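Local coordinates for farnesyltransferase, putative (Trypanosoma cruzi, PDB 3WCA), which probably catalyses the magnesium-dependent, NAD(P)H-driven condensation of two farnesyl diphosphate molecules into squalene, the first step from farnesyl diphosphate toward lanosterol, at residues Arg29-Ile34 with Phe60-Arg65; Val44-Met47 with Met53-Ala56; Pro86-His91 with Glu112-Val117; His91-Thr96 with Arg119-Leu124; Asp72-Ser75 with Phe80-Arg83. The protein carries 1 engineered substitution. All coordinates share one frame; numbering follows the deposited sequence.

Contact 1 of 5, residues Arg29-Ile34 with Phe60-Arg65; sequences RFCYDI and FYLVLR
Leu62, on helix 51-72, reaches across to Cys31 and Ile34 of helix 26-38, a helix-helix contact within the all-alpha isoprenoid synthase fold of the squalene/phytoene synthase family. The CA atoms of Cys31 and Leu62 lie 7.4 Å apart, so the two backbones come near enough for a single leucine to bridge them. Its CB points at the partner helix, and CG, anti to the carbonyl carbon (chi1 -69°), continues in that direction until it lies 4.1 Å from Ile34 CG2. There the side chain forks. The CD1 branch lies between the two partners: Leu62 CD1 is 3.6 Å from Cys31 CB and 3.3 Å from the backbone carbonyl oxygen Cys31 O, with Cys31 SG a little farther off. Of the two partners, the CD2 branch meets only Ile34. No hydrogen bond joins the two segments, and all three touching residues are buried; the contact is van der Waals packing, apolar apart from the carbonyl oxygen of Cys31. Cys31 also rests on Cys58 and Ile59 of the same helix 51-72, while Ile34 packs on Arg106 and Leu110 of helix 105-112, which places a third helix beside the pair. One residue before Leu62, Tyr61 touches the bound farnesyl thiodiphosphate. The packing is tight at the methyl of Ile34, where CG2 lies 3.3 Å from Leu62 CD2 and 3.5 Å from Leu62 CD1.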
# COMPACT_ATOMS: atom_id res chain seq x y z
N ARG A 29 14.82 16.28 10.58
CA ARG A 29 14.39 17.22 9.55
C ARG A 29 14.66 16.70 8.15
O ARG A 29 13.83 16.84 7.25
CB ARG A 29 15.05 18.59 9.76
CG ARG A 29 14.43 19.38 10.91
CD ARG A 29 15.09 20.75 11.08
NE ARG A 29 14.44 21.53 12.13
CZ ARG A 29 13.25 22.12 12.01
NH1 ARG A 29 12.58 22.03 10.87
NH2 ARG A 29 12.74 22.79 13.03
N PHE A 30 15.83 16.10 7.95
CA PHE A 30 16.18 15.55 6.66
C PHE A 30 15.18 14.45 6.35
O PHE A 30 14.64 14.36 5.24
CB PHE A 30 17.58 14.95 6.67
CG PHE A 30 17.90 14.13 5.45
CD1 PHE A 30 18.41 14.72 4.31
CD2 PHE A 30 17.64 12.76 5.44
CE1 PHE A 30 18.66 13.97 3.17
CE2 PHE A 30 17.88 11.99 4.31
CZ PHE A 30 18.39 12.59 3.17
N CYS A 31 14.94 13.59 7.34
CA CYS A 31 14.00 12.49 7.19
C CYS A 31 12.65 12.98 6.66
O CYS A 31 12.14 12.46 5.67
CB CYS A 31 13.81 11.78 8.53
SG CYS A 31 15.18 10.69 9.00
N TYR A 32 12.09 13.97 7.34
CA TYR A 32 10.80 14.52 6.93
C TYR A 32 10.91 15.22 5.59
O TYR A 32 9.94 15.28 4.84
CB TYR A 32 10.28 15.48 8.00
CG TYR A 32 9.64 14.78 9.19
CD1 TYR A 32 8.44 14.09 9.06
CD2 TYR A 32 10.25 14.80 10.44
CE1 TYR A 32 7.85 13.44 10.14
CE2 TYR A 32 9.67 14.15 11.53
CZ TYR A 32 8.47 13.48 11.38
OH TYR A 32 7.91 12.84 12.46
N ASP A 33 12.09 15.75 5.29
CA ASP A 33 12.32 16.43 4.02
C ASP A 33 12.43 15.43 2.88
O ASP A 33 11.91 15.65 1.79
CB ASP A 33 13.59 17.27 4.08
CG ASP A 33 13.33 18.69 4.51
OD1 ASP A 33 12.53 18.91 5.44
OD2 ASP A 33 13.95 19.61 3.91
N ILE A 34 13.11 14.32 3.13
CA ILE A 34 13.26 13.33 2.08
C ILE A 34 11.91 12.65 1.89
O ILE A 34 11.51 12.32 0.78
CB ILE A 34 14.38 12.31 2.42
CG1 ILE A 34 14.86 11.62 1.14
CG2 ILE A 34 13.90 11.29 3.41
CD1 ILE A 34 15.66 12.55 0.23
N PHE A 60 10.36 4.61 9.94
CA PHE A 60 9.91 3.29 9.53
C PHE A 60 9.69 3.28 8.02
O PHE A 60 10.15 2.38 7.30
CB PHE A 60 8.61 2.95 10.25
CG PHE A 60 7.97 1.67 9.81
CD1 PHE A 60 8.75 0.53 9.58
CD2 PHE A 60 6.58 1.56 9.75
CE1 PHE A 60 8.14 -0.70 9.29
CE2 PHE A 60 5.96 0.34 9.46
CZ PHE A 60 6.75 -0.80 9.24
N TYR A 61 8.99 4.30 7.54
CA TYR A 61 8.68 4.46 6.13
C TYR A 61 9.93 4.64 5.28
O TYR A 61 10.02 4.10 4.19
CB TYR A 61 7.75 5.65 5.92
CG TYR A 61 7.55 6.01 4.46
CD1 TYR A 61 6.52 5.44 3.71
CD2 TYR A 61 8.43 6.89 3.83
CE1 TYR A 61 6.37 5.73 2.35
CE2 TYR A 61 8.29 7.19 2.48
CZ TYR A 61 7.27 6.61 1.74
OH TYR A 61 7.17 6.90 0.40
N LEU A 62 10.90 5.41 5.76
CA LEU A 62 12.10 5.64 4.97
C LEU A 62 12.96 4.39 4.88
O LEU A 62 13.58 4.12 3.84
CB LEU A 62 12.89 6.81 5.54
CG LEU A 62 12.20 8.18 5.37
CD1 LEU A 62 12.99 9.27 6.11
CD2 LEU A 62 12.12 8.52 3.88
N VAL A 63 13.00 3.60 5.95
CA VAL A 63 13.77 2.37 5.92
C VAL A 63 13.21 1.47 4.81
O VAL A 63 13.96 1.01 3.95
CB VAL A 63 13.67 1.62 7.28
CG1 VAL A 63 14.17 0.19 7.13
CG2 VAL A 63 14.50 2.35 8.33
N LEU A 64 11.89 1.26 4.81
CA LEU A 64 11.24 0.42 3.82
C LEU A 64 11.37 1.03 2.43
O LEU A 64 11.47 0.32 1.42
CB LEU A 64 9.76 0.22 4.16
CG LEU A 64 9.45 -0.39 5.53
CD1 LEU A 64 7.96 -0.73 5.61
CD2 LEU A 64 10.29 -1.66 5.74
N ARG A 65 11.37 2.35 2.39
CA ARG A 65 11.48 3.06 1.13
C ARG A 65 12.86 2.80 0.54
O ARG A 65 13.02 2.73 -0.68
CB ARG A 65 11.28 4.55 1.36
CG ARG A 65 11.32 5.35 0.09
CD ARG A 65 10.27 4.87 -0.89
NE ARG A 65 10.39 5.59 -2.15
CZ ARG A 65 9.47 5.59 -3.10
NH1 ARG A 65 8.35 4.89 -2.95
NH2 ARG A 65 9.68 6.29 -4.21

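Contact 2 of 5, residues Val44-Met47 with Met53-Ala56; sequences VVIM and MRDA
A short connection between consecutive helices, in which the chain leaves helix 40-45 through a 3-10 segment and soon enters helix 51-72, brings Arg54 back over Ile46 and Met47. The Arg54 side chain supplies nearly all of the touching atoms from its helix. Its CG stands anti to the backbone N (chi1 -158°), and the chain runs outward before bending at chi3 (78°), which turns the guanidinium along the 3-10 segment. On the way its aliphatic part passes the backbone carbonyl of Ile46: Arg54 CD is 3.0 Å from Ile46 O, and Arg54 CG is 3.3 Å from the same oxygen. This oxygen also lies near the plane of the guanidinium, at its edge. Ile46 adds an apolar contact where the two side chains cross at a slant, its CG1 3.9 Å from Arg54 CG. Both segments belong to the helical squalene/phytoene synthase fold, and helix 26-38 packs against the same turn, since Tyr32 touches both Met47 and Arg54. The sulfur of Met47 lies over the rim of one guanidinium face, SD being 3.8 Å above the plane and nearest to Arg54 NE at 3.8 Å. Bending of the methionine chain at chi2 (-54°) brings the sulfur back over the arginine although Met47 CB points away from it. The polar end is held within the turn itself, where Arg54 NH1 donates to the carbonyl oxygen of Leu49. Met47 O is 3.4 Å from Arg54 NH1.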
# COMPACT_ATOMS: atom_id res chain seq x y z
N VAL A 44 1.75 13.63 3.71
CA VAL A 44 0.68 14.52 4.13
C VAL A 44 -0.07 13.81 5.24
O VAL A 44 -0.30 14.36 6.31
CB VAL A 44 -0.31 14.83 2.99
CG1 VAL A 44 -1.46 15.66 3.53
CG2 VAL A 44 0.39 15.58 1.86
N VAL A 45 -0.44 12.57 4.97
CA VAL A 45 -1.19 11.78 5.93
C VAL A 45 -0.44 11.57 7.23
O VAL A 45 -1.04 11.58 8.30
CB VAL A 45 -1.55 10.41 5.33
CG1 VAL A 45 -2.48 9.67 6.27
CG2 VAL A 45 -2.21 10.60 3.97
N ILE A 46 0.87 11.36 7.14
CA ILE A 46 1.66 11.13 8.33
C ILE A 46 1.58 12.30 9.31
O ILE A 46 1.78 12.12 10.51
CB ILE A 46 3.14 10.86 7.95
CG1 ILE A 46 3.85 10.17 9.11
CG2 ILE A 46 3.84 12.18 7.59
CD1 ILE A 46 5.34 9.96 8.88
N MET A 47 1.24 13.49 8.82
CA MET A 47 1.16 14.66 9.69
C MET A 47 -0.00 14.59 10.67
O MET A 47 -0.07 15.39 11.61
CB MET A 47 1.07 15.93 8.84
CG MET A 47 2.34 16.23 8.04
SD MET A 47 3.83 16.27 9.10
CE MET A 47 5.11 15.80 7.91
N MET A 53 4.93 9.45 17.73
CA MET A 53 4.52 8.35 16.87
C MET A 53 4.95 8.68 15.45
O MET A 53 5.41 7.82 14.70
CB MET A 53 2.99 8.21 16.92
CG MET A 53 2.40 7.19 15.96
SD MET A 53 2.61 5.51 16.55
CE MET A 53 1.04 5.26 17.39
N ARG A 54 4.82 9.96 15.10
CA ARG A 54 5.15 10.43 13.77
C ARG A 54 6.60 10.23 13.39
O ARG A 54 6.90 9.87 12.25
CB ARG A 54 4.77 11.91 13.65
CG ARG A 54 4.57 12.37 12.23
CD ARG A 54 3.73 13.62 12.19
NE ARG A 54 4.49 14.80 12.54
CZ ARG A 54 3.99 15.86 13.16
NH1 ARG A 54 2.72 15.90 13.52
NH2 ARG A 54 4.78 16.89 13.43
N ASP A 55 7.50 10.46 14.35
CA ASP A 55 8.93 10.28 14.09
C ASP A 55 9.20 8.82 13.82
O ASP A 55 9.91 8.48 12.88
CB ASP A 55 9.77 10.73 15.29
CG ASP A 55 9.69 12.23 15.55
OD1 ASP A 55 9.63 13.00 14.57
OD2 ASP A 55 9.71 12.62 16.73
N ALA A 56 8.63 7.95 14.65
CA ALA A 56 8.83 6.51 14.50
C ALA A 56 8.29 6.02 13.15
O ALA A 56 8.95 5.26 12.44
CB ALA A 56 8.15 5.78 15.64

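Contact 3 of 5, residues Pro86-His91 with Glu112-Val117; sequences PKFHEH and ERYTHV
Phe88 and Tyr114 meet as an offset edge-to-face pair, the edge of the phenylalanine directed at the tyrosine face. Their centroids are 5.6 Å apart and the ring planes stand at 65°, values that exclude a parallel stack. Contact is concentrated at one corner of the phenylalanine: Phe88 CE2 lies 3.3 Å from Tyr114 OH and 3.9 Å from Tyr114 CZ. The two side chains approach from opposite directions, each with CG anti to its own backbone N (chi1 -154° for Phe88, -165° for Tyr114), and they meet through their outer ring atoms. Tyr114 OH is buried here and has no hydrogen-bonding partner in the model. Within its own segment, Val117 CB lies over one face of the Tyr114 ring, 4.3 Å above the plane and offset toward the rim. This aromatic pair joins the long connection after helix 78-84 to the turn between helices 105-112 and 115-122, in the helical squalene/phytoene synthase fold. Trp97 extends the aromatic cluster, meeting both Phe88 and Tyr114 with steeply inclined rings and stacking on His91. Helix 51-72 packs against the pair, its Ala66 touching both rings. Farther out, the turn is braced locally by a bond of 3.3 Å from His116 N to Arg113 O, and His116 ND1 makes a weak bond to that same oxygen.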
# COMPACT_ATOMS: atom_id res chain seq x y z
N PRO A 86 18.90 -8.82 2.35
CA PRO A 86 18.80 -9.59 3.60
C PRO A 86 19.48 -9.01 4.82
O PRO A 86 19.07 -9.27 5.95
CB PRO A 86 19.38 -10.95 3.21
CG PRO A 86 18.98 -11.06 1.77
CD PRO A 86 19.34 -9.69 1.24
N LYS A 87 20.52 -8.22 4.62
CA LYS A 87 21.21 -7.63 5.76
C LYS A 87 20.96 -6.13 5.85
O LYS A 87 21.69 -5.40 6.51
CB LYS A 87 22.71 -7.92 5.70
CG LYS A 87 23.41 -7.56 4.39
CD LYS A 87 24.92 -7.74 4.53
CE LYS A 87 25.67 -7.22 3.31
NZ LYS A 87 25.58 -8.13 2.14
N PHE A 88 19.90 -5.67 5.19
CA PHE A 88 19.58 -4.26 5.21
C PHE A 88 19.25 -3.83 6.62
O PHE A 88 19.68 -2.78 7.07
CB PHE A 88 18.41 -3.94 4.30
CG PHE A 88 18.41 -2.54 3.79
CD1 PHE A 88 19.22 -2.19 2.71
CD2 PHE A 88 17.63 -1.56 4.39
CE1 PHE A 88 19.23 -0.88 2.23
CE2 PHE A 88 17.64 -0.25 3.92
CZ PHE A 88 18.44 0.09 2.84
N HIS A 89 18.48 -4.66 7.32
CA HIS A 89 18.09 -4.35 8.69
C HIS A 89 19.29 -4.22 9.63
O HIS A 89 19.22 -3.49 10.63
CB HIS A 89 17.14 -5.42 9.23
CG HIS A 89 17.81 -6.71 9.59
ND1 HIS A 89 18.51 -7.47 8.68
CD2 HIS A 89 17.90 -7.37 10.77
CE1 HIS A 89 18.99 -8.55 9.28
NE2 HIS A 89 18.63 -8.51 10.55
N GLU A 90 20.38 -4.91 9.33
CA GLU A 90 21.57 -4.83 10.17
C GLU A 90 22.20 -3.44 10.15
O GLU A 90 22.78 -3.00 11.14
CB GLU A 90 22.61 -5.89 9.75
CG GLU A 90 22.14 -7.32 10.03
CD GLU A 90 23.11 -8.38 9.56
OE1 GLU A 90 22.74 -9.58 9.59
OE2 GLU A 90 24.24 -8.04 9.16
N HIS A 91 22.06 -2.74 9.03
CA HIS A 91 22.62 -1.40 8.89
C HIS A 91 21.94 -0.36 9.78
O HIS A 91 22.48 0.73 9.99
CB HIS A 91 22.55 -0.95 7.44
CG HIS A 91 23.15 -1.94 6.48
ND1 HIS A 91 24.34 -2.58 6.73
CD2 HIS A 91 22.73 -2.37 5.27
CE1 HIS A 91 24.63 -3.37 5.71
NE2 HIS A 91 23.66 -3.27 4.81
N GLU A 112 22.30 7.48 -0.28
CA GLU A 112 23.63 8.09 -0.13
C GLU A 112 23.80 8.81 1.20
O GLU A 112 24.86 8.76 1.81
CB GLU A 112 23.91 9.06 -1.28
CG GLU A 112 23.84 8.42 -2.65
CD GLU A 112 24.07 9.40 -3.78
OE1 GLU A 112 23.50 10.51 -3.72
OE2 GLU A 112 24.81 9.06 -4.72
N ARG A 113 22.74 9.48 1.64
CA ARG A 113 22.78 10.19 2.91
C ARG A 113 21.94 9.42 3.92
O ARG A 113 21.31 10.01 4.80
CB ARG A 113 22.24 11.61 2.74
CG ARG A 113 23.09 12.47 1.82
CD ARG A 113 22.49 13.87 1.66
NE ARG A 113 22.56 14.66 2.89
CZ ARG A 113 21.90 15.80 3.07
NH1 ARG A 113 21.12 16.27 2.11
NH2 ARG A 113 22.02 16.47 4.21
N TYR A 114 21.95 8.10 3.80
CA TYR A 114 21.18 7.22 4.68
C TYR A 114 21.59 7.35 6.14
O TYR A 114 20.94 6.80 7.03
CB TYR A 114 21.35 5.77 4.22
CG TYR A 114 20.33 4.81 4.80
CD1 TYR A 114 19.01 4.82 4.36
CD2 TYR A 114 20.70 3.88 5.77
CE1 TYR A 114 18.08 3.92 4.86
CE2 TYR A 114 19.78 2.98 6.28
CZ TYR A 114 18.47 3.00 5.82
OH TYR A 114 17.57 2.09 6.30
N THR A 115 22.67 8.08 6.40
CA THR A 115 23.14 8.27 7.77
C THR A 115 22.10 8.96 8.64
O THR A 115 21.91 8.60 9.81
CB THR A 115 24.42 9.11 7.81
OG1 THR A 115 25.37 8.59 6.88
CG2 THR A 115 25.02 9.09 9.20
N HIS A 116 21.42 9.96 8.09
CA HIS A 116 20.43 10.70 8.86
C HIS A 116 19.33 9.81 9.40
O HIS A 116 18.82 10.04 10.50
CB HIS A 116 19.81 11.82 8.03
CG HIS A 116 20.79 12.87 7.62
ND1 HIS A 116 21.31 12.94 6.35
CD2 HIS A 116 21.36 13.87 8.32
CE1 HIS A 116 22.16 13.95 6.28
NE2 HIS A 116 22.21 14.53 7.46
N VAL A 117 18.96 8.80 8.63
CA VAL A 117 17.90 7.88 9.03
C VAL A 117 18.35 6.98 10.17
O VAL A 117 17.62 6.78 11.14
CB VAL A 117 17.47 6.98 7.84
CG1 VAL A 117 16.26 6.16 8.24
CG2 VAL A 117 17.15 7.83 6.64

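Contact 4 of 5, residues His91-Thr96 with Arg119-Leu124; sequences HLHDTT and RAYSRL
Arg119 begins the contact on helix 115-122 with its aliphatic portion beside the Thr95 methyl: Thr95 CG2 is 4.3 Å from Arg119 CG and 4.2 Å from Arg119 CA. Two residues on, Tyr121 carries most of this segment's share of the buried surface. Its CB points at the loop, and with CG anti to the backbone N (chi1 176°) the ring carries on to receive Leu92 over one face. This is a CH-pi contact, with Leu92 CG 3.8 Å from the centroid and 17° off the ring normal. His93 lies at the tyrosine edge instead. Its CE1 is 3.7 Å from Tyr121 CE2, and the rings form an offset edge-to-face pair at 72°, with the tyrosine edge toward the imidazole face. A water donates to Tyr121 OH and makes a weak bond with His93 NE2, but Tyr121 OH is also hydrogen-bonded to the carbonyl oxygen of Gln129. Ser122 then turns back on its own helix, its OG donating to Arg119 O at 2.6 Å in the carbonyl plane. This places the last turn of helix 115-122 against an irregular loop, at the periphery of the all-alpha squalene/phytoene synthase fold.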
# COMPACT_ATOMS: atom_id res chain seq x y z
N HIS A 91 22.06 -2.74 9.03
CA HIS A 91 22.62 -1.40 8.89
C HIS A 91 21.94 -0.36 9.78
O HIS A 91 22.48 0.73 9.99
CB HIS A 91 22.55 -0.95 7.44
CG HIS A 91 23.15 -1.94 6.48
ND1 HIS A 91 24.34 -2.58 6.73
CD2 HIS A 91 22.73 -2.37 5.27
CE1 HIS A 91 24.63 -3.37 5.71
NE2 HIS A 91 23.66 -3.27 4.81
N LEU A 92 20.77 -0.68 10.30
CA LEU A 92 20.04 0.24 11.18
C LEU A 92 20.88 0.67 12.38
O LEU A 92 20.66 1.75 12.94
CB LEU A 92 18.74 -0.42 11.66
CG LEU A 92 17.43 -0.13 10.92
CD1 LEU A 92 17.69 0.40 9.51
CD2 LEU A 92 16.60 -1.40 10.88
N HIS A 93 21.83 -0.17 12.77
CA HIS A 93 22.68 0.12 13.92
C HIS A 93 24.09 0.56 13.51
O HIS A 93 25.00 0.59 14.33
CB HIS A 93 22.78 -1.13 14.81
CG HIS A 93 21.46 -1.61 15.32
ND1 HIS A 93 20.69 -0.88 16.20
CD2 HIS A 93 20.77 -2.75 15.07
CE1 HIS A 93 19.58 -1.55 16.47
NE2 HIS A 93 19.61 -2.69 15.80
N ASP A 94 24.26 0.90 12.23
CA ASP A 94 25.56 1.33 11.73
C ASP A 94 25.44 2.73 11.13
O ASP A 94 25.27 2.89 9.93
CB ASP A 94 26.05 0.34 10.67
CG ASP A 94 27.43 0.70 10.13
OD1 ASP A 94 27.93 1.78 10.48
OD2 ASP A 94 27.99 -0.10 9.35
N THR A 95 25.56 3.74 11.99
CA THR A 95 25.43 5.14 11.59
C THR A 95 26.39 5.63 10.51
O THR A 95 26.37 6.81 10.16
CB THR A 95 25.56 6.07 12.80
OG1 THR A 95 26.79 5.80 13.48
CG2 THR A 95 24.40 5.87 13.77
N THR A 96 27.22 4.75 9.97
CA THR A 96 28.16 5.17 8.94
C THR A 96 27.85 4.51 7.60
O THR A 96 28.45 4.84 6.58
CB THR A 96 29.63 4.85 9.35
OG1 THR A 96 30.52 5.30 8.32
CG2 THR A 96 29.83 3.36 9.54
N ARG A 119 20.74 7.55 12.29
CA ARG A 119 20.97 8.36 13.49
C ARG A 119 19.63 8.56 14.18
O ARG A 119 19.49 8.28 15.37
CB ARG A 119 21.55 9.73 13.15
CG ARG A 119 22.90 9.71 12.49
CD ARG A 119 23.52 11.09 12.57
NE ARG A 119 24.67 11.23 11.68
CZ ARG A 119 25.66 12.09 11.89
NH1 ARG A 119 25.64 12.88 12.96
NH2 ARG A 119 26.66 12.17 11.02
N ALA A 120 18.67 9.08 13.43
CA ALA A 120 17.33 9.32 13.96
C ALA A 120 16.80 8.03 14.56
O ALA A 120 16.14 8.03 15.60
CB ALA A 120 16.41 9.79 12.84
N TYR A 121 17.11 6.92 13.89
CA TYR A 121 16.68 5.61 14.35
C TYR A 121 17.24 5.30 15.74
O TYR A 121 16.50 4.83 16.61
CB TYR A 121 17.17 4.55 13.36
CG TYR A 121 16.88 3.12 13.76
CD1 TYR A 121 15.70 2.49 13.38
CD2 TYR A 121 17.81 2.39 14.51
CE1 TYR A 121 15.44 1.16 13.73
CE2 TYR A 121 17.56 1.06 14.87
CZ TYR A 121 16.38 0.46 14.48
OH TYR A 121 16.13 -0.85 14.82
N SER A 122 18.53 5.57 15.93
CA SER A 122 19.18 5.29 17.21
C SER A 122 18.60 6.09 18.37
O SER A 122 18.82 5.73 19.53
CB SER A 122 20.69 5.56 17.11
OG SER A 122 20.95 6.95 16.99
N ARG A 123 17.88 7.16 18.07
CA ARG A 123 17.28 7.97 19.12
C ARG A 123 15.82 7.60 19.39
O ARG A 123 15.12 8.32 20.10
CB ARG A 123 17.40 9.46 18.78
CG ARG A 123 18.83 9.99 18.91
CD ARG A 123 18.90 11.52 18.90
NE ARG A 123 18.81 12.10 17.56
CZ ARG A 123 19.78 12.03 16.64
NH1 ARG A 123 20.92 11.41 16.91
NH2 ARG A 123 19.61 12.59 15.45
N LEU A 124 15.37 6.49 18.82
CA LEU A 124 13.99 6.04 19.03
C LEU A 124 13.92 5.09 20.20
O LEU A 124 14.91 4.50 20.61
CB LEU A 124 13.45 5.33 17.79
CG LEU A 124 13.02 6.13 16.56
CD1 LEU A 124 12.66 5.16 15.44
CD2 LEU A 124 11.83 7.02 16.89
O HOH W 1 16.49 -3.50 16.72

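Contact 5 of 5, residues Asp72-Ser75 with Phe80-Arg83; sequences DDMS and FKLR
The ammonium of Lys81 is gripped by two backbone carbonyls: Lys81 NZ donates to Asp73 O at 2.7 Å, and also to Glu71 O. In the bond to Asp73 the donor stands above the carbonyl plane, 53° out of it, with a C=O...N angle of 127°. Lys81 reaches that position on a chain extended beyond CG, which carries the amine from helix 78-84 to a backbone whose nearest CA, that of Asp73, is 9.3 Å from its own. Met74 comes in across the lysine at about a right angle; its CB points away, but bends at chi2 and chi3 return the terminal methyl, and Met74 CE lies 3.0 Å from Lys81 NZ. The loop is shaped from within by an Asx turn. Asp73 OD1 accepts from Ser75 N at 2.9 Å on its anti side and from Ser75 OG at 2.7 Å on its syn side, while Asp73 OD2 takes the backbone N-H of Gly103. Asp72, which starts the segment, binds magnesium together with Asp68 and Glu71, and is salt-bridged to Arg219. Lys81 thus ties the backbone carbonyls of Glu71 and Asp73, which flank the metal ligand Asp72 where helix 51-72 gives way to the loop, to the following helix 78-84, while Leu147 of helix 126-147 packs on the lysine side chain.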
# COMPACT_ATOMS: atom_id res chain seq x y z
N ASP A 72 13.54 -2.05 -6.78
CA ASP A 72 13.07 -1.50 -8.04
C ASP A 72 14.11 -1.02 -9.05
O ASP A 72 13.76 -0.77 -10.21
CB ASP A 72 12.07 -0.36 -7.78
CG ASP A 72 10.77 -0.86 -7.15
OD1 ASP A 72 10.29 -1.94 -7.57
OD2 ASP A 72 10.24 -0.18 -6.25
N ASP A 73 15.36 -0.88 -8.64
CA ASP A 73 16.37 -0.43 -9.60
C ASP A 73 16.67 -1.60 -10.53
O ASP A 73 17.35 -2.55 -10.14
CB ASP A 73 17.65 0.00 -8.89
CG ASP A 73 18.61 0.69 -9.84
OD1 ASP A 73 18.46 0.51 -11.06
OD2 ASP A 73 19.52 1.41 -9.37
N MET A 74 16.18 -1.52 -11.76
CA MET A 74 16.39 -2.59 -12.73
C MET A 74 17.71 -2.49 -13.49
O MET A 74 18.03 -3.37 -14.30
CB MET A 74 15.23 -2.63 -13.72
CG MET A 74 13.87 -2.84 -13.06
SD MET A 74 13.76 -4.40 -12.15
CE MET A 74 14.01 -3.84 -10.51
N SER A 75 18.48 -1.44 -13.25
CA SER A 75 19.76 -1.29 -13.94
C SER A 75 20.88 -2.00 -13.17
O SER A 75 21.98 -2.17 -13.69
CB SER A 75 20.11 0.19 -14.15
OG SER A 75 20.40 0.83 -12.92
N PHE A 80 23.19 -8.64 -6.82
CA PHE A 80 23.54 -7.51 -5.97
C PHE A 80 22.41 -7.29 -4.95
O PHE A 80 22.65 -6.98 -3.79
CB PHE A 80 23.71 -6.23 -6.79
CG PHE A 80 23.90 -4.99 -5.96
CD1 PHE A 80 25.18 -4.57 -5.60
CD2 PHE A 80 22.80 -4.28 -5.48
CE1 PHE A 80 25.37 -3.45 -4.78
CE2 PHE A 80 22.98 -3.16 -4.65
CZ PHE A 80 24.27 -2.74 -4.30
N LYS A 81 21.16 -7.47 -5.39
CA LYS A 81 20.01 -7.28 -4.53
C LYS A 81 19.82 -8.43 -3.55
O LYS A 81 19.48 -8.21 -2.38
CB LYS A 81 18.74 -7.11 -5.37
CG LYS A 81 18.78 -5.90 -6.31
CD LYS A 81 17.59 -5.92 -7.25
CE LYS A 81 17.61 -4.76 -8.24
NZ LYS A 81 16.44 -4.89 -9.17
N LEU A 82 20.05 -9.66 -4.01
CA LEU A 82 19.91 -10.83 -3.14
C LEU A 82 21.01 -10.81 -2.08
O LEU A 82 20.89 -11.43 -1.02
CB LEU A 82 20.01 -12.11 -3.97
CG LEU A 82 18.95 -12.27 -5.05
CD1 LEU A 82 19.18 -13.57 -5.81
CD2 LEU A 82 17.56 -12.26 -4.40
N ARG A 83 22.08 -10.08 -2.37
CA ARG A 83 23.21 -9.97 -1.47
C ARG A 83 22.98 -8.88 -0.40
O ARG A 83 23.06 -9.14 0.79
CB ARG A 83 24.47 -9.63 -2.28
CG ARG A 83 25.77 -9.56 -1.47
CD ARG A 83 26.86 -8.85 -2.27
NE ARG A 83 27.04 -9.45 -3.60
CZ ARG A 83 27.21 -8.75 -4.72
NH1 ARG A 83 27.21 -7.42 -4.68
NH2 ARG A 83 27.36 -9.37 -5.88

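How the contacts relate
From the N terminus, helix 26-38 enters contact 1, which closes a loop on helix 51-72; contact 2 is nested inside that loop, at the turn from helix 40-45. Tyr32 joins the two, its OH 2.7 Å from Asp55 OD1. Contact 5 then closes a short loop in series, between the loop that follows helix 51-72 and helix 78-84. Contacts 3 and 4 follow and cross, sharing His91, as the connection after helix 78-84 runs along the turn and helix 115-122. Val63 of helix 51-72 ties them to contact 1, with its CG2 3.7 Å from Tyr114 OH and 3.9 Å from Leu92 CD1.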